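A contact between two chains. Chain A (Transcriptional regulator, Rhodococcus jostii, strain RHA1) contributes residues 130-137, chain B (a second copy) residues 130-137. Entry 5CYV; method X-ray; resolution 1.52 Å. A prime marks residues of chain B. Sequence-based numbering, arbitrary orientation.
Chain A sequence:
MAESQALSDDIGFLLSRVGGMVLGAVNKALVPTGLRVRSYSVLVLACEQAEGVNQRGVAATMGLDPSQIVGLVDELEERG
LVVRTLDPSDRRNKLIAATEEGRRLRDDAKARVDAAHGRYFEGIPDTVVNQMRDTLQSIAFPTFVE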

# COMPACT_ATOMS: atom_id res chain seq x y z
N ASN A 130 -2.58 6.45 17.25
CA ASN A 130 -1.35 7.13 17.64
C ASN A 130 -0.16 6.17 17.63
O ASN A 130 0.93 6.53 17.23
CB ASN A 130 -1.48 7.80 19.02
CG ASN A 130 -2.51 8.94 19.06
OD1 ASN A 130 -2.86 9.51 18.02
ND2 ASN A 130 -3.02 9.27 20.24
N GLN A 131 -0.33 4.96 18.13
CA GLN A 131 0.74 4.00 18.08
C GLN A 131 1.07 3.62 16.66
O GLN A 131 2.25 3.52 16.32
CB GLN A 131 0.39 2.78 18.94
CG GLN A 131 1.52 1.77 18.91
CD GLN A 131 1.35 0.68 19.92
OE1 GLN A 131 1.10 -0.45 19.56
NE2 GLN A 131 1.46 1.01 21.21
N MET A 132 0.05 3.40 15.84
CA MET A 132 0.32 3.12 14.41
C MET A 132 1.09 4.24 13.74
O MET A 132 2.05 3.97 12.99
CB MET A 132 -0.99 2.87 13.68
CG MET A 132 -1.53 1.52 14.08
SD MET A 132 -2.88 0.98 13.00
CE MET A 132 -2.36 1.64 11.41
N ARG A 133 0.71 5.48 14.07
CA ARG A 133 1.40 6.63 13.47
C ARG A 133 2.89 6.60 13.84
O ARG A 133 3.77 6.75 12.95
CB ARG A 133 0.75 7.92 13.93
CG ARG A 133 1.45 9.21 13.39
CD ARG A 133 0.83 10.54 13.93
NE ARG A 133 -0.56 10.64 13.49
CZ ARG A 133 -1.60 10.44 14.31
NH1 ARG A 133 -1.37 10.17 15.58
NH2 ARG A 133 -2.84 10.50 13.82
N ASP A 134 3.20 6.41 15.09
CA ASP A 134 4.57 6.38 15.51
C ASP A 134 5.33 5.25 14.83
O ASP A 134 6.45 5.44 14.41
CB ASP A 134 4.67 6.09 17.02
CG ASP A 134 4.18 7.21 17.92
OD1 ASP A 134 3.93 8.32 17.51
OD2 ASP A 134 4.03 6.91 19.11
N THR A 135 4.73 4.07 14.75
CA THR A 135 5.41 2.93 14.17
C THR A 135 5.70 3.17 12.69
O THR A 135 6.81 2.85 12.19
CB THR A 135 4.56 1.68 14.35
OG1 THR A 135 4.32 1.54 15.76
CG2 THR A 135 5.29 0.44 13.82
N LEU A 136 4.68 3.66 11.99
CA LEU A 136 4.89 3.90 10.55
C LEU A 136 5.92 5.00 10.29
O LEU A 136 6.73 4.92 9.37
CB LEU A 136 3.57 4.27 9.84
CG LEU A 136 2.55 3.11 9.92
CD1 LEU A 136 1.19 3.63 9.45
CD2 LEU A 136 3.01 1.94 9.09
N GLN A 137 5.95 6.02 11.15
CA GLN A 137 6.95 7.07 11.01
C GLN A 137 8.34 6.48 11.24
O GLN A 137 9.31 6.89 10.57
CB GLN A 137 6.67 8.16 12.00
CG GLN A 137 5.51 9.03 11.57
CD GLN A 137 5.10 10.04 12.63
OE1 GLN A 137 5.43 9.91 13.84
NE2 GLN A 137 4.38 11.07 12.22
N ASN B 130 1.91 -7.00 16.74
CA ASN B 130 0.71 -7.77 16.90
C ASN B 130 -0.49 -6.84 16.84
O ASN B 130 -1.55 -7.17 16.30
CB ASN B 130 0.70 -8.53 18.22
CG ASN B 130 1.69 -9.71 18.24
OD1 ASN B 130 2.14 -10.14 17.18
ND2 ASN B 130 2.05 -10.20 19.44
N GLN B 131 -0.37 -5.69 17.53
CA GLN B 131 -1.50 -4.75 17.46
C GLN B 131 -1.71 -4.19 16.08
O GLN B 131 -2.88 -4.07 15.64
CB GLN B 131 -1.30 -3.61 18.52
CG GLN B 131 -2.46 -2.56 18.45
CD GLN B 131 -2.42 -1.61 19.60
OE1 GLN B 131 -2.66 -2.00 20.78
NE2 GLN B 131 -2.14 -0.39 19.28
N MET B 132 -0.64 -3.87 15.37
CA MET B 132 -0.80 -3.39 13.99
C MET B 132 -1.48 -4.47 13.12
O MET B 132 -2.39 -4.16 12.34
CB MET B 132 0.55 -3.02 13.42
CG MET B 132 0.43 -2.43 12.08
SD MET B 132 1.93 -1.49 11.68
CE MET B 132 1.99 -0.49 13.13
N ARG B 133 -1.00 -5.71 13.24
CA ARG B 133 -1.57 -6.81 12.43
C ARG B 133 -3.06 -6.89 12.63
O ARG B 133 -3.86 -6.92 11.67
CB ARG B 133 -0.95 -8.16 12.82
CG ARG B 133 -1.55 -9.34 11.99
CD ARG B 133 -1.00 -10.70 12.44
NE ARG B 133 0.43 -10.70 12.23
CZ ARG B 133 1.37 -10.64 13.19
NH1 ARG B 133 1.03 -10.52 14.49
NH2 ARG B 133 2.65 -10.66 12.83
N ASP B 134 -3.49 -6.96 13.88
CA ASP B 134 -4.88 -7.17 14.16
C ASP B 134 -5.70 -5.97 13.72
O ASP B 134 -6.79 -6.15 13.21
CB ASP B 134 -5.10 -7.50 15.65
CG ASP B 134 -4.50 -8.85 16.06
OD1 ASP B 134 -3.85 -9.53 15.21
OD2 ASP B 134 -4.64 -9.20 17.24
N THR B 135 -5.17 -4.75 13.88
CA THR B 135 -5.89 -3.55 13.47
C THR B 135 -6.04 -3.54 11.93
O THR B 135 -7.15 -3.27 11.41
CB THR B 135 -5.16 -2.27 13.96
OG1 THR B 135 -5.08 -2.36 15.39
CG2 THR B 135 -6.00 -1.05 13.63
N LEU B 136 -4.96 -3.86 11.21
CA LEU B 136 -5.02 -3.86 9.74
C LEU B 136 -5.98 -4.97 9.28
O LEU B 136 -6.73 -4.77 8.32
CB LEU B 136 -3.64 -4.06 9.14
CG LEU B 136 -2.68 -2.91 9.45
CD1 LEU B 136 -1.33 -3.37 8.97
CD2 LEU B 136 -3.07 -1.62 8.73
N GLN B 137 -5.98 -6.11 9.95
CA GLN B 137 -6.97 -7.13 9.57
C GLN B 137 -8.39 -6.66 9.76
O GLN B 137 -9.27 -7.00 8.94
CB GLN B 137 -6.74 -8.40 10.37
CG GLN B 137 -5.53 -9.13 9.91
CD GLN B 137 -5.22 -10.32 10.78
OE1 GLN B 137 -5.63 -10.34 11.94
NE2 GLN B 137 -4.59 -11.35 10.23

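Two copies of the same helical segment cross at 113°, their axes 10.5 Å apart at closest approach, with Met132 and Met132′ nearest each other (CA to CA, 6.6 Å). The identical sequences do not pack identically; the largest rotamer difference in the apolar centre is between the two methionines, and the glutamines differ at chi3. Met132 is m at chi1, t at chi2 and p at chi3; its CA-to-CB bond points sideways, yet the chain bends so that its end comes nearer the partner helix. Met132′ is t, t, m, and its CA-to-CB bond already points toward chain A. With different rotamers the side chains pass each other rather than meeting tip to tip: CG of Met132 lies 4.2 Å from CE of Met132′. Each then reaches the threonine and leucine one turn along the opposing helix, but with different atoms. Met132 sets SD 3.8 Å from CG2 of Thr135′ and CE 4.3 Å from CD2 of Leu136′; Met132′ sets CE 3.5 Å from CG2 of Thr135 and SD 4.4 Å from CD2 of Leu136. Both threonines are m at chi1, which turns OG1 back to its own helix, where it donates to the carbonyl of the residue four earlier (Thr135 OG1 to Gln131 O, 2.9 Å; Thr135′ OG1 to Gln131′ O, 2.8 Å). The hydroxyl is thereby satisfied, and the methyl is left to meet the methionine. The leucines, both m, t, bring CD2 nearer the partner although their CA-to-CB bonds point sideways. Gln131 and Gln131′ extend toward each other with chi1 and chi2 both t but differ at chi3, 110° against -68°. OE1 of Gln131 approaches NE2 of Gln131′ to 3.3 Å, but the poor angle rules out a hydrogen bond. No hydrogen bond crosses between the stretches, whose contact is chiefly apolar packing around the methionines.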